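B-agarase (Saccharophagus degradans, PDB 4BQ2) probably hydrolyses the beta-1,4 linkages of agarose, acting as a family 50 glycoside hydrolase that works from the chain end (an exo-beta-agarase). Local coordinates at residues 580-583 / 584-588; 455-459 / 460-464. All coordinates share one frame; numbering follows the deposited sequence.

Contact 1: 580-583 / 584-588; sequences DQYF and KVVHG
Val586 lays its CG2 methyl over one face of the Tyr582 ring, one helical turn back. The methyl carbon sits 4.1 Å from the centroid of the Tyr582 ring and 21° off the ring normal, displaced toward the phenol end, where CZ of Tyr582 is 3.9 Å from CG2 of Val586: a CH-pi contact. Tyrosine suits this buried place because its ring offers a flat apolar surface to the valine while its OH reaches beyond to a hydrogen bond with Asp489. At its edge, CD2 of Tyr582 stands 3.6 Å above the plane of the Phe583 ring, over its centre. Phe583 itself turns to helix 611-620 and strand 598-599, where its apolar ring packs on Ala617, Tyr620 and Tyr599. The i/i+4 pair one residue earlier is Gln581 and Val585. With CG of Gln581 anti to the backbone N (chi1 178°) and the chain bent at chi2, the amide leans forward along the helix, and NE2 of Gln581 passes 3.4 Å from CG2 of Val585. Glutamine is long enough to do this and still donate to the loop carbonyl of Val457. Underneath, Lys584 N to Asp580 O (2.8 Å) and Val586 N to Tyr582 O (3.0 Å) belong to an unbroken ladder of four backbone bonds. Such i/i+4 side-chain packing is characteristic of an alpha-helix, here helix 565-593, packed between neighbouring elements of the catalytic module.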
loop_
_atom_site.group_PDB
_atom_site.type_symbol
_atom_site.label_atom_id
_atom_site.label_comp_id
_atom_site.label_asym_id
_atom_site.label_seq_id
_atom_site.Cartn_x
_atom_site.Cartn_y
_atom_site.Cartn_z
ATOM N N ASP A 580 14.925 -10.258 -16.375
ATOM C CA ASP A 580 14.774 -10.256 -17.841
ATOM C C ASP A 580 13.795 -11.317 -18.353
ATOM O O ASP A 580 12.943 -11.027 -19.203
ATOM C CB ASP A 580 16.116 -10.496 -18.522
ATOM C CG ASP A 580 16.996 -9.257 -18.577
ATOM O OD1 ASP A 580 16.518 -8.114 -18.366
ATOM O OD2 ASP A 580 18.206 -9.431 -18.848
ATOM N N GLN A 581 13.902 -12.530 -17.809
ATOM C CA GLN A 581 13.036 -13.628 -18.222
ATOM C C GLN A 581 11.584 -13.412 -17.791
ATOM O O GLN A 581 10.644 -13.743 -18.565
ATOM C CB GLN A 581 13.596 -14.976 -17.721
ATOM C CG GLN A 581 12.741 -16.191 -18.048
ATOM C CD GLN A 581 12.666 -16.563 -19.536
ATOM O OE1 GLN A 581 13.429 -16.065 -20.377
ATOM N NE2 GLN A 581 11.743 -17.465 -19.860
ATOM N N TYR A 582 11.394 -12.880 -16.567
ATOM C CA TYR A 582 10.053 -12.536 -16.092
ATOM C C TYR A 582 9.393 -11.559 -17.089
ATOM O O TYR A 582 8.286 -11.827 -17.614
ATOM C CB TYR A 582 10.079 -11.916 -14.675
ATOM C CG TYR A 582 8.708 -11.390 -14.284
ATOM C CD1 TYR A 582 7.728 -12.242 -13.748
ATOM C CD2 TYR A 582 8.368 -10.055 -14.502
ATOM C CE1 TYR A 582 6.461 -11.752 -13.422
ATOM C CE2 TYR A 582 7.104 -9.574 -14.211
ATOM C CZ TYR A 582 6.158 -10.424 -13.674
ATOM O OH TYR A 582 4.925 -9.905 -13.383
ATOM N N PHE A 583 10.078 -10.441 -17.366
ATOM C CA PHE A 583 9.510 -9.381 -18.219
ATOM C C PHE A 583 9.396 -9.749 -19.684
ATOM O O PHE A 583 8.430 -9.341 -20.334
ATOM C CB PHE A 583 10.241 -8.040 -18.036
ATOM C CG PHE A 583 9.954 -7.388 -16.727
ATOM C CD1 PHE A 583 8.687 -6.863 -16.476
ATOM C CD2 PHE A 583 10.915 -7.354 -15.703
ATOM C CE1 PHE A 583 8.381 -6.316 -15.241
ATOM C CE2 PHE A 583 10.617 -6.771 -14.461
ATOM C CZ PHE A 583 9.351 -6.242 -14.241
ATOM N N LYS A 584 10.338 -10.563 -20.167
ATOM C CA LYS A 584 10.301 -11.141 -21.520
ATOM C C LYS A 584 9.029 -11.957 -21.706
ATOM O O LYS A 584 8.261 -11.740 -22.667
ATOM C CB LYS A 584 11.534 -12.005 -21.820
ATOM C CG LYS A 584 11.639 -12.432 -23.295
ATOM C CD LYS A 584 12.853 -13.316 -23.563
ATOM C CE LYS A 584 12.850 -13.857 -24.986
ATOM N NZ LYS A 584 13.622 -15.146 -25.104
ATOM N N VAL A 585 8.776 -12.869 -20.779
ATOM C CA VAL A 585 7.608 -13.748 -20.896
ATOM C C VAL A 585 6.305 -12.963 -20.775
ATOM O O VAL A 585 5.375 -13.175 -21.567
ATOM C CB VAL A 585 7.639 -14.896 -19.865
ATOM C CG1 VAL A 585 6.297 -15.610 -19.788
ATOM C CG2 VAL A 585 8.709 -15.886 -20.242
ATOM N N VAL A 586 6.236 -12.062 -19.805
ATOM C CA VAL A 586 4.992 -11.299 -19.622
ATOM C C VAL A 586 4.718 -10.369 -20.800
ATOM O O VAL A 586 3.577 -10.323 -21.320
ATOM C CB VAL A 586 4.955 -10.532 -18.296
ATOM C CG1 VAL A 586 3.779 -9.549 -18.257
ATOM C CG2 VAL A 586 4.823 -11.505 -17.136
ATOM N N HIS A 587 5.745 -9.645 -21.228
ATOM C CA HIS A 587 5.588 -8.769 -22.374
ATOM C C HIS A 587 5.136 -9.572 -23.595
ATOM O O HIS A 587 4.239 -9.142 -24.319
ATOM C CB HIS A 587 6.872 -8.011 -22.692
ATOM C CG HIS A 587 6.809 -7.281 -23.985
ATOM N ND1 HIS A 587 7.346 -7.781 -25.146
ATOM C CD2 HIS A 587 6.233 -6.101 -24.309
ATOM C CE1 HIS A 587 7.116 -6.934 -26.131
ATOM N NE2 HIS A 587 6.429 -5.915 -25.654
ATOM N N GLY A 588 5.742 -10.745 -23.812
ATOM C CA GLY A 588 5.398 -11.586 -24.961
ATOM C C GLY A 588 3.932 -11.991 -24.972
ATOM O O GLY A 588 3.289 -11.948 -26.034
#

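Contact 2: 455-459 / 460-464; sequences PDVFD and PEFKV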
loop_
_atom_site.group_PDB
_atom_site.type_symbol
_atom_site.label_atom_id
_atom_site.label_comp_id
_atom_site.label_asym_id
_atom_site.label_seq_id
_atom_site.Cartn_x
_atom_site.Cartn_y
_atom_site.Cartn_z
ATOM N N PRO A 455 7.525 -16.584 -9.003
ATOM C CA PRO A 455 7.374 -17.582 -10.027
ATOM C C PRO A 455 8.714 -18.060 -10.560
ATOM O O PRO A 455 9.659 -17.276 -10.632
ATOM C CB PRO A 455 6.619 -16.824 -11.148
ATOM C CG PRO A 455 7.056 -15.389 -10.979
ATOM C CD PRO A 455 7.132 -15.236 -9.473
ATOM N N ASP A 456 8.789 -19.329 -10.929
ATOM C CA ASP A 456 9.950 -19.801 -11.701
ATOM C C ASP A 456 9.685 -19.494 -13.156
ATOM O O ASP A 456 9.004 -20.245 -13.839
ATOM C CB ASP A 456 10.217 -21.307 -11.539
ATOM C CG ASP A 456 11.549 -21.707 -12.158
ATOM O OD1 ASP A 456 11.895 -21.098 -13.196
ATOM O OD2 ASP A 456 12.271 -22.579 -11.598
ATOM N N VAL A 457 10.229 -18.375 -13.613
ATOM C CA VAL A 457 9.906 -17.810 -14.906
ATOM C C VAL A 457 10.555 -18.575 -16.044
ATOM O O VAL A 457 10.299 -18.273 -17.206
ATOM C CB VAL A 457 10.315 -16.329 -14.958
ATOM C CG1 VAL A 457 9.472 -15.532 -13.969
ATOM C CG2 VAL A 457 11.815 -16.158 -14.619
ATOM N N PHE A 458 11.425 -19.535 -15.707
ATOM C CA PHE A 458 12.016 -20.426 -16.718
ATOM C C PHE A 458 11.224 -21.738 -16.900
ATOM O O PHE A 458 11.471 -22.499 -17.838
ATOM C CB PHE A 458 13.494 -20.701 -16.366
ATOM C CG PHE A 458 14.403 -19.522 -16.622
ATOM C CD1 PHE A 458 14.954 -19.314 -17.892
ATOM C CD2 PHE A 458 14.712 -18.638 -15.617
ATOM C CE1 PHE A 458 15.791 -18.223 -18.140
ATOM C CE2 PHE A 458 15.532 -17.554 -15.861
ATOM C CZ PHE A 458 16.074 -17.349 -17.121
ATOM N N ASP A 459 10.277 -22.004 -15.997
ATOM C CA ASP A 459 9.359 -23.132 -16.137
ATOM C C ASP A 459 8.397 -22.837 -17.313
ATOM O O ASP A 459 7.768 -21.775 -17.353
ATOM C CB ASP A 459 8.617 -23.342 -14.806
ATOM C CG ASP A 459 7.612 -24.494 -14.843
ATOM O OD1 ASP A 459 7.458 -25.160 -15.894
ATOM O OD2 ASP A 459 6.937 -24.698 -13.806
ATOM N N PRO A 460 8.320 -23.752 -18.304
ATOM C CA PRO A 460 7.400 -23.501 -19.438
ATOM C C PRO A 460 5.940 -23.216 -19.008
ATOM O O PRO A 460 5.258 -22.415 -19.643
ATOM C CB PRO A 460 7.509 -24.795 -20.269
ATOM C CG PRO A 460 8.945 -25.249 -20.011
ATOM C CD PRO A 460 9.177 -24.949 -18.543
ATOM N N GLU A 461 5.498 -23.832 -17.915
ATOM C CA GLU A 461 4.176 -23.579 -17.341
ATOM C C GLU A 461 3.962 -22.146 -16.867
ATOM O O GLU A 461 2.808 -21.671 -16.888
ATOM C CB GLU A 461 3.849 -24.562 -16.210
ATOM C CG GLU A 461 2.425 -24.450 -15.646
ATOM C CD GLU A 461 1.341 -24.880 -16.639
ATOM O OE1 GLU A 461 1.684 -25.431 -17.725
ATOM O OE2 GLU A 461 0.140 -24.668 -16.332
ATOM N N PHE A 462 5.028 -21.450 -16.432
ATOM C CA PHE A 462 4.865 -20.023 -16.174
ATOM C C PHE A 462 4.386 -19.289 -17.452
ATOM O O PHE A 462 3.412 -18.520 -17.421
ATOM C CB PHE A 462 6.129 -19.359 -15.580
ATOM C CG PHE A 462 5.970 -17.856 -15.391
ATOM C CD1 PHE A 462 5.134 -17.345 -14.395
ATOM C CD2 PHE A 462 6.604 -16.959 -16.249
ATOM C CE1 PHE A 462 4.960 -15.974 -14.236
ATOM C CE2 PHE A 462 6.438 -15.574 -16.087
ATOM C CZ PHE A 462 5.611 -15.089 -15.090
ATOM N N LYS A 463 5.048 -19.542 -18.580
ATOM C CA LYS A 463 4.621 -18.927 -19.834
ATOM C C LYS A 463 3.200 -19.344 -20.240
ATOM O O LYS A 463 2.393 -18.518 -20.720
ATOM C CB LYS A 463 5.611 -19.259 -20.965
ATOM C CG LYS A 463 5.154 -18.754 -22.340
ATOM C CD LYS A 463 6.297 -18.815 -23.357
ATOM C CE LYS A 463 5.816 -18.529 -24.767
ATOM N NZ LYS A 463 6.968 -18.502 -25.724
ATOM N N VAL A 464 2.883 -20.627 -20.061
ATOM C CA VAL A 464 1.500 -21.102 -20.288
ATOM C C VAL A 464 0.481 -20.221 -19.524
ATOM O O VAL A 464 -0.528 -19.766 -20.079
ATOM C CB VAL A 464 1.354 -22.615 -19.920
ATOM C CG1 VAL A 464 -0.101 -23.103 -20.039
ATOM C CG2 VAL A 464 2.263 -23.456 -20.809
HETATM O O HOH W 1 8.444 -19.561 -18.822
#
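Asp459 turns its CG anti to the backbone N (chi1 179°), which swings the carboxylate forward over the start of the helix, and Phe462 takes the same first torsion (177°), bringing its ring back under the preceding loop. OD1 of Asp459 accepts from Glu461 N at 3.1 Å, the donor standing above the carboxylate plane, while OD2 is held by Lys442 N. Aspartate is apt here because its short acidic chain can meet a backbone N-H of the first turn; Pro460, lacking an N-H, fits the first helical position. Asp459 O also receives Phe462 N, at 2.9 Å, and a water that bridges it to Val457 O. The loop covers the Phe462 ring from one side: CG1 of Val457 lies over that face, 4.0 Å from the centroid of the Phe462 ring, and CB of Pro455 comes obliquely to within 3.6 Å of CE1 of Phe462. Both are compact apolar groups suited to an aromatic surface. Upstream, OD1 of Asp456 takes Phe458 N at 3.0 Å and also bonds Thr520 OG1. Asp459 is thus the N-cap of helix 460-477, preceded by a type I beta turn, Asp456 to Asp459, with an Asx turn at its head.

Overall arrangement
Contact 2 caps the start of helix 460-477, and contact 1 lies in the second half of helix 565-593; their centres are 10 Å apart, and the two helices pack against each other there. Gln581 NE2 and Val457 O, 3.1 Å apart, join the long helix to the capping loop by a probable hydrogen bond, while CB of Gln581 rests 3.5 Å from CZ of Phe458. Farther along, CG1 of Val585 lies 3.7 Å from CE2 of Phe462. Val585 thus serves both contacts, its two methyls facing different partners. A glycerol, probably from the crystallisation liquor, sits about 3 Å from the side chain of His587 in contact 1.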